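Local coordinates for protein putative aldolase (Bacteroides vulgatus ATCC 8482, PDB 3DXI) that is a putative aldolase whose function is not established, with an HMGL-like family TIM-barrel fold, at residues L80-T85 and I104-D109; I215-T220 and E232-Y237. All coordinates share one frame; numbering follows the deposited sequence.

How the interactions relate
Running from the N terminus, the chain first closes interaction 1, where the end of strand 75-81 pairs with strand 103-108 across a beta-alpha-beta unit that includes helix 90-94. Only after this does interaction 2 open: strand 214-217 and the turn beyond it pack against helix 231-241, closing a shorter loop of 11 residues. The two contacts thus follow in series, neither nested nor crossed. Their centres lie about 24 Å apart, on opposite sides of the chain's centre, yet both belong to the same closed eight-stranded barrel. A salt bridge joins them directly, R105 NH2 of interaction 1 lying 2.7 Å from D216 OD2 of interaction 2.

Interaction 1: residues L80-T85 and I104-D109; sequences LNEKNT and IRIAID
L80 is fastened to its neighbouring strand by both of its backbone polar atoms, its N donating to R105 O (2.8 Å) and its O accepting from A107 N (2.9 Å). Both bonds belong to the regular parallel pairing of the two strands, in which L80 lies opposite I106 and N81 opposite A107; I106 CA adds a CH...O contact to L80 O. With CG beside the backbone N (chi1 -69°), the L80 side chain crosses that of I104 at a slant, CD1 3.7 Å from I104 CG2.

E82 begins the 3-10 segment 82-84, and its N still donates a hydrogen bond to A107 O at 3.1 Å, carrying the pairing one residue past the end of strand 75-81. A107 O also accepts from a water that K83 N binds. L80 and I106 lie on one face; E82 turns its CB toward the 104-109 strand and meets I106 CG2 at 3.6 Å, while the carboxylate continues to a salt bridge with R115. A second water links E82 OE1 to D109 N. On the other face, N81 ND2 comes within 3.4 Å of A107 CB.

The two strands are neighbours in the parallel barrel, joined by the beta-alpha-beta crossover through helix 90-94, whose L94 packs on L80 and I104. Helix 113-124 packs on E82, I106 and I108, and strand 129-134 continues the sheet beyond 103-108.

Interaction 2: residues I215-T220 and E232-Y237; sequences IDATIT and ELLLTY
T220 N donates to E232 OE1 at 2.9 Å, a nearly straight bond (166° at the hydrogen) that uses the syn lone pair of the oxygen, on the side of OE2. It is the hydrogen bond that ties the turn after strand 214-217 to the start of helix 231-241. The carboxylate hugs this backbone closely: OE2 is 3.0 Å from T220 CA and 3.7 Å from T220 CG2. E232 CG sits between the backbone N and the carbonyl carbon (chi1 60°), and a further bend at chi2 (-94°) brings the acid group across to the turn. The E232 carboxylate is buried, with L251 and I255 of helix 248-265 against the side chain and M274 of the second subunit also in contact. The helix backbone is held at the same residue, where E232 O accepts from T236 N and T236 OG1 on opposite faces of its plane.

Toward the strand the packing is looser and wholly apolar. L234 CD2 meets I215 CG2 at 3.9 Å and A217 CB only at 4.4 Å, and I208 of helix 200-209 touches both I215 and L234. Neither end of the contact is a solvent side, for all seven touching residues are buried.

The D216 CB points away from the helix; its OD2 makes a salt bridge with R105 and a hydrogen bond with H192. A last barrel strand whose outward residues receive the following helix, while an inward one meets residues of other strands, is the beta/alpha packing of a TIM barrel.

Interaction 1: residues L80-T85 and I104-D109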
loop_
_atom_site.group_PDB
_atom_site.type_symbol
_atom_site.label_atom_id
_atom_site.label_comp_id
_atom_site.label_asym_id
_atom_site.label_seq_id
_atom_site.Cartn_x
_atom_site.Cartn_y
_atom_site.Cartn_z
ATOM N N LEU A 80 11.624 -25.737 2.576
ATOM C CA LEU A 80 12.680 -26.417 1.837
ATOM C C LEU A 80 12.650 -25.875 0.413
ATOM O O LEU A 80 11.573 -25.701 -0.161
ATOM C CB LEU A 80 12.424 -27.923 1.766
ATOM C CG LEU A 80 12.514 -28.800 3.012
ATOM C CD1 LEU A 80 12.140 -30.229 2.638
ATOM C CD2 LEU A 80 13.930 -28.742 3.580
ATOM N N ASN A 81 13.819 -25.601 -0.153
ATOM C CA ASN A 81 13.898 -25.129 -1.530
ATOM C C ASN A 81 13.963 -26.385 -2.411
ATOM O O ASN A 81 14.944 -27.129 -2.370
ATOM C CB ASN A 81 15.151 -24.272 -1.738
ATOM C CG ASN A 81 15.044 -22.896 -1.085
ATOM O OD1 ASN A 81 16.039 -22.345 -0.611
ATOM N ND2 ASN A 81 13.842 -22.332 -1.076
ATOM N N GLU A 82 12.911 -26.615 -3.197
ATOM C CA GLU A 82 12.820 -27.782 -4.077
ATOM C C GLU A 82 14.044 -27.977 -4.983
ATOM O O GLU A 82 14.559 -29.089 -5.107
ATOM C CB GLU A 82 11.551 -27.673 -4.933
ATOM C CG GLU A 82 11.121 -28.943 -5.651
ATOM C CD GLU A 82 11.968 -29.251 -6.868
ATOM O OE1 GLU A 82 12.315 -28.308 -7.616
ATOM O OE2 GLU A 82 12.273 -30.440 -7.084
ATOM N N LYS A 83 14.514 -26.903 -5.608
ATOM C CA LYS A 83 15.665 -26.992 -6.503
ATOM C C LYS A 83 16.944 -27.474 -5.815
ATOM O O LYS A 83 17.901 -27.863 -6.483
ATOM C CB LYS A 83 15.933 -25.633 -7.157
ATOM C CG LYS A 83 16.385 -24.555 -6.188
ATOM C CD LYS A 83 16.674 -23.256 -6.921
ATOM C CE LYS A 83 17.222 -22.199 -5.974
ATOM N NZ LYS A 83 17.474 -20.913 -6.677
ATOM N N ASN A 84 16.964 -27.445 -4.486
ATOM C CA ASN A 84 18.140 -27.877 -3.732
ATOM C C ASN A 84 17.900 -29.161 -2.963
ATOM O O ASN A 84 18.758 -29.594 -2.204
ATOM C CB ASN A 84 18.559 -26.811 -2.714
ATOM C CG ASN A 84 18.993 -25.522 -3.360
ATOM O OD1 ASN A 84 19.686 -25.532 -4.373
ATOM N ND2 ASN A 84 18.605 -24.393 -2.765
ATOM N N THR A 85 16.742 -29.778 -3.155
ATOM C CA THR A 85 16.428 -30.983 -2.403
ATOM C C THR A 85 15.997 -32.185 -3.236
ATOM O O THR A 85 15.112 -32.088 -4.087
ATOM C CB THR A 85 15.316 -30.678 -1.376
ATOM O OG1 THR A 85 15.706 -29.564 -0.568
ATOM C CG2 THR A 85 15.059 -31.874 -0.486
ATOM N N ILE A 104 5.784 -28.852 6.364
ATOM C CA ILE A 104 6.978 -28.644 5.569
ATOM C C ILE A 104 6.502 -27.968 4.293
ATOM O O ILE A 104 5.740 -28.556 3.523
ATOM C CB ILE A 104 7.649 -29.982 5.185
ATOM C CG1 ILE A 104 7.945 -30.811 6.441
ATOM C CG2 ILE A 104 8.922 -29.709 4.395
ATOM C CD1 ILE A 104 8.870 -30.131 7.449
ATOM N N ARG A 105 6.912 -26.722 4.085
ATOM C CA ARG A 105 6.518 -26.017 2.873
ATOM C C ARG A 105 7.658 -26.134 1.882
ATOM O O ARG A 105 8.824 -26.110 2.267
ATOM C CB ARG A 105 6.235 -24.551 3.154
ATOM C CG ARG A 105 5.078 -24.317 4.089
ATOM C CD ARG A 105 4.948 -22.836 4.312
ATOM N NE ARG A 105 3.837 -22.262 3.585
ATOM C CZ ARG A 105 3.706 -20.968 3.327
ATOM N NH1 ARG A 105 4.628 -20.101 3.721
ATOM N NH2 ARG A 105 2.618 -20.540 2.719
ATOM N N ILE A 106 7.311 -26.261 0.608
ATOM C CA ILE A 106 8.304 -26.406 -0.447
ATOM C C ILE A 106 8.249 -25.229 -1.413
ATOM O O ILE A 106 7.196 -24.943 -1.978
ATOM C CB ILE A 106 8.048 -27.706 -1.239
ATOM C CG1 ILE A 106 7.917 -28.881 -0.258
ATOM C CG2 ILE A 106 9.175 -27.947 -2.231
ATOM C CD1 ILE A 106 7.463 -30.185 -0.892
ATOM N N ALA A 107 9.373 -24.540 -1.592
ATOM C CA ALA A 107 9.429 -23.420 -2.533
ATOM C C ALA A 107 9.626 -24.079 -3.885
ATOM O O ALA A 107 10.664 -24.684 -4.141
ATOM C CB ALA A 107 10.600 -22.499 -2.214
ATOM N N ILE A 108 8.627 -23.942 -4.751
ATOM C CA ILE A 108 8.645 -24.580 -6.062
ATOM C C ILE A 108 8.489 -23.679 -7.282
ATOM O O ILE A 108 7.644 -22.781 -7.311
ATOM C CB ILE A 108 7.515 -25.633 -6.145
ATOM C CG1 ILE A 108 7.584 -26.571 -4.937
ATOM C CG2 ILE A 108 7.618 -26.413 -7.451
ATOM C CD1 ILE A 108 6.353 -27.436 -4.764
ATOM N N ASP A 109 9.308 -23.942 -8.296
ATOM C CA ASP A 109 9.219 -23.224 -9.560
ATOM C C ASP A 109 8.258 -24.117 -10.348
ATOM O O ASP A 109 8.520 -25.311 -10.506
ATOM C CB ASP A 109 10.579 -23.184 -10.266
ATOM C CG ASP A 109 10.514 -22.502 -11.630
ATOM O OD1 ASP A 109 9.506 -22.673 -12.346
ATOM O OD2 ASP A 109 11.485 -21.809 -11.995
HETATM O O HOH W 1 11.798 -25.694 -8.227
HETATM O O HOH W 2 12.904 -24.193 -5.516
#

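Interaction 2: residues I215-T220 and E232-Y237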
loop_
_atom_site.group_PDB
_atom_site.type_symbol
_atom_site.label_atom_id
_atom_site.label_comp_id
_atom_site.label_asym_id
_atom_site.label_seq_id
_atom_site.Cartn_x
_atom_site.Cartn_y
_atom_site.Cartn_z
ATOM N N ILE A 215 -3.514 -17.390 4.103
ATOM C CA ILE A 215 -2.930 -16.107 3.713
ATOM C C ILE A 215 -1.606 -15.945 4.458
ATOM O O ILE A 215 -1.533 -16.182 5.664
ATOM C CB ILE A 215 -3.830 -14.891 4.056
ATOM C CG1 ILE A 215 -5.105 -14.916 3.212
ATOM C CG2 ILE A 215 -3.067 -13.595 3.790
ATOM C CD1 ILE A 215 -4.860 -14.793 1.722
ATOM N N ASP A 216 -0.569 -15.561 3.717
ATOM C CA ASP A 216 0.776 -15.335 4.250
ATOM C C ASP A 216 1.025 -13.835 4.449
ATOM O O ASP A 216 0.571 -13.005 3.655
ATOM C CB ASP A 216 1.844 -15.852 3.272
ATOM C CG ASP A 216 2.007 -17.364 3.293
ATOM O OD1 ASP A 216 1.108 -18.078 3.796
ATOM O OD2 ASP A 216 3.047 -17.837 2.782
ATOM N N ALA A 217 1.770 -13.502 5.497
ATOM C CA ALA A 217 2.132 -12.118 5.796
ATOM C C ALA A 217 3.283 -12.148 6.796
ATOM O O ALA A 217 3.631 -13.211 7.300
ATOM C CB ALA A 217 0.940 -11.365 6.372
ATOM N N THR A 218 3.884 -10.991 7.063
ATOM C CA THR A 218 4.984 -10.897 8.017
ATOM C C THR A 218 4.884 -9.579 8.783
ATOM O O THR A 218 4.286 -8.620 8.295
ATOM C CB THR A 218 6.366 -10.958 7.308
ATOM O OG1 THR A 218 6.510 -9.837 6.426
ATOM C CG2 THR A 218 6.500 -12.250 6.506
ATOM N N ILE A 219 5.457 -9.540 9.984
ATOM C CA ILE A 219 5.439 -8.334 10.812
ATOM C C ILE A 219 6.237 -7.221 10.114
ATOM O O ILE A 219 7.414 -7.387 9.793
ATOM C CB ILE A 219 6.022 -8.629 12.215
ATOM C CG1 ILE A 219 5.136 -9.658 12.935
ATOM C CG2 ILE A 219 6.133 -7.342 13.027
ATOM C CD1 ILE A 219 3.683 -9.225 13.117
ATOM N N THR A 220 5.557 -6.096 9.891
ATOM C CA THR A 220 6.066 -4.911 9.195
ATOM C C THR A 220 6.367 -5.198 7.730
ATOM O O THR A 220 7.029 -4.408 7.065
ATOM C CB THR A 220 7.337 -4.284 9.858
ATOM O OG1 THR A 220 8.444 -5.179 9.747
ATOM C CG2 THR A 220 7.086 -3.967 11.331
ATOM N N GLU A 232 0.345 -6.692 10.387
ATOM C CA GLU A 232 -0.415 -5.722 11.175
ATOM C C GLU A 232 -1.506 -5.052 10.343
ATOM O O GLU A 232 -2.556 -4.692 10.872
ATOM C CB GLU A 232 0.510 -4.645 11.769
ATOM C CG GLU A 232 1.291 -3.839 10.727
ATOM C CD GLU A 232 2.660 -4.413 10.463
ATOM O OE1 GLU A 232 2.817 -5.650 10.562
ATOM O OE2 GLU A 232 3.581 -3.629 10.148
ATOM N N LEU A 233 -1.258 -4.874 9.047
ATOM C CA LEU A 233 -2.259 -4.247 8.183
ATOM C C LEU A 233 -3.406 -5.223 7.943
ATOM O O LEU A 233 -4.575 -4.837 7.936
ATOM C CB LEU A 233 -1.646 -3.831 6.842
ATOM C CG LEU A 233 -2.602 -3.133 5.870
ATOM C CD1 LEU A 233 -3.281 -1.956 6.556
ATOM C CD2 LEU A 233 -1.831 -2.650 4.653
ATOM N N LEU A 234 -3.064 -6.492 7.747
ATOM C CA LEU A 234 -4.070 -7.527 7.525
ATOM C C LEU A 234 -4.992 -7.636 8.737
ATOM O O LEU A 234 -6.210 -7.572 8.598
ATOM C CB LEU A 234 -3.401 -8.879 7.275
ATOM C CG LEU A 234 -4.288 -10.120 7.141
ATOM C CD1 LEU A 234 -5.278 -9.951 5.991
ATOM C CD2 LEU A 234 -3.396 -11.341 6.912
ATOM N N LEU A 235 -4.398 -7.786 9.921
ATOM C CA LEU A 235 -5.161 -7.923 11.159
ATOM C C LEU A 235 -6.011 -6.698 11.460
ATOM O O LEU A 235 -7.142 -6.821 11.926
ATOM C CB LEU A 235 -4.231 -8.201 12.344
ATOM C CG LEU A 235 -3.438 -9.507 12.279
ATOM C CD1 LEU A 235 -2.625 -9.667 13.558
ATOM C CD2 LEU A 235 -4.382 -10.690 12.100
ATOM N N THR A 236 -5.468 -5.512 11.219
ATOM C CA THR A 236 -6.241 -4.302 11.466
ATOM C C THR A 236 -7.483 -4.294 10.578
ATOM O O THR A 236 -8.589 -4.039 11.052
ATOM C CB THR A 236 -5.414 -3.035 11.194
ATOM O OG1 THR A 236 -4.388 -2.924 12.188
ATOM C CG2 THR A 236 -6.294 -1.796 11.263
ATOM N N TYR A 237 -7.295 -4.600 9.295
ATOM C CA TYR A 237 -8.403 -4.626 8.343
ATOM C C TYR A 237 -9.460 -5.667 8.722
ATOM O O TYR A 237 -10.658 -5.372 8.732
ATOM C CB TYR A 237 -7.902 -4.933 6.928
ATOM C CG TYR A 237 -8.942 -4.647 5.860
ATOM C CD1 TYR A 237 -8.996 -3.402 5.232
ATOM C CD2 TYR A 237 -9.904 -5.601 5.516
ATOM C CE1 TYR A 237 -9.978 -3.109 4.294
ATOM C CE2 TYR A 237 -10.899 -5.316 4.573
ATOM C CZ TYR A 237 -10.925 -4.065 3.969
ATOM O OH TYR A 237 -11.894 -3.752 3.046
#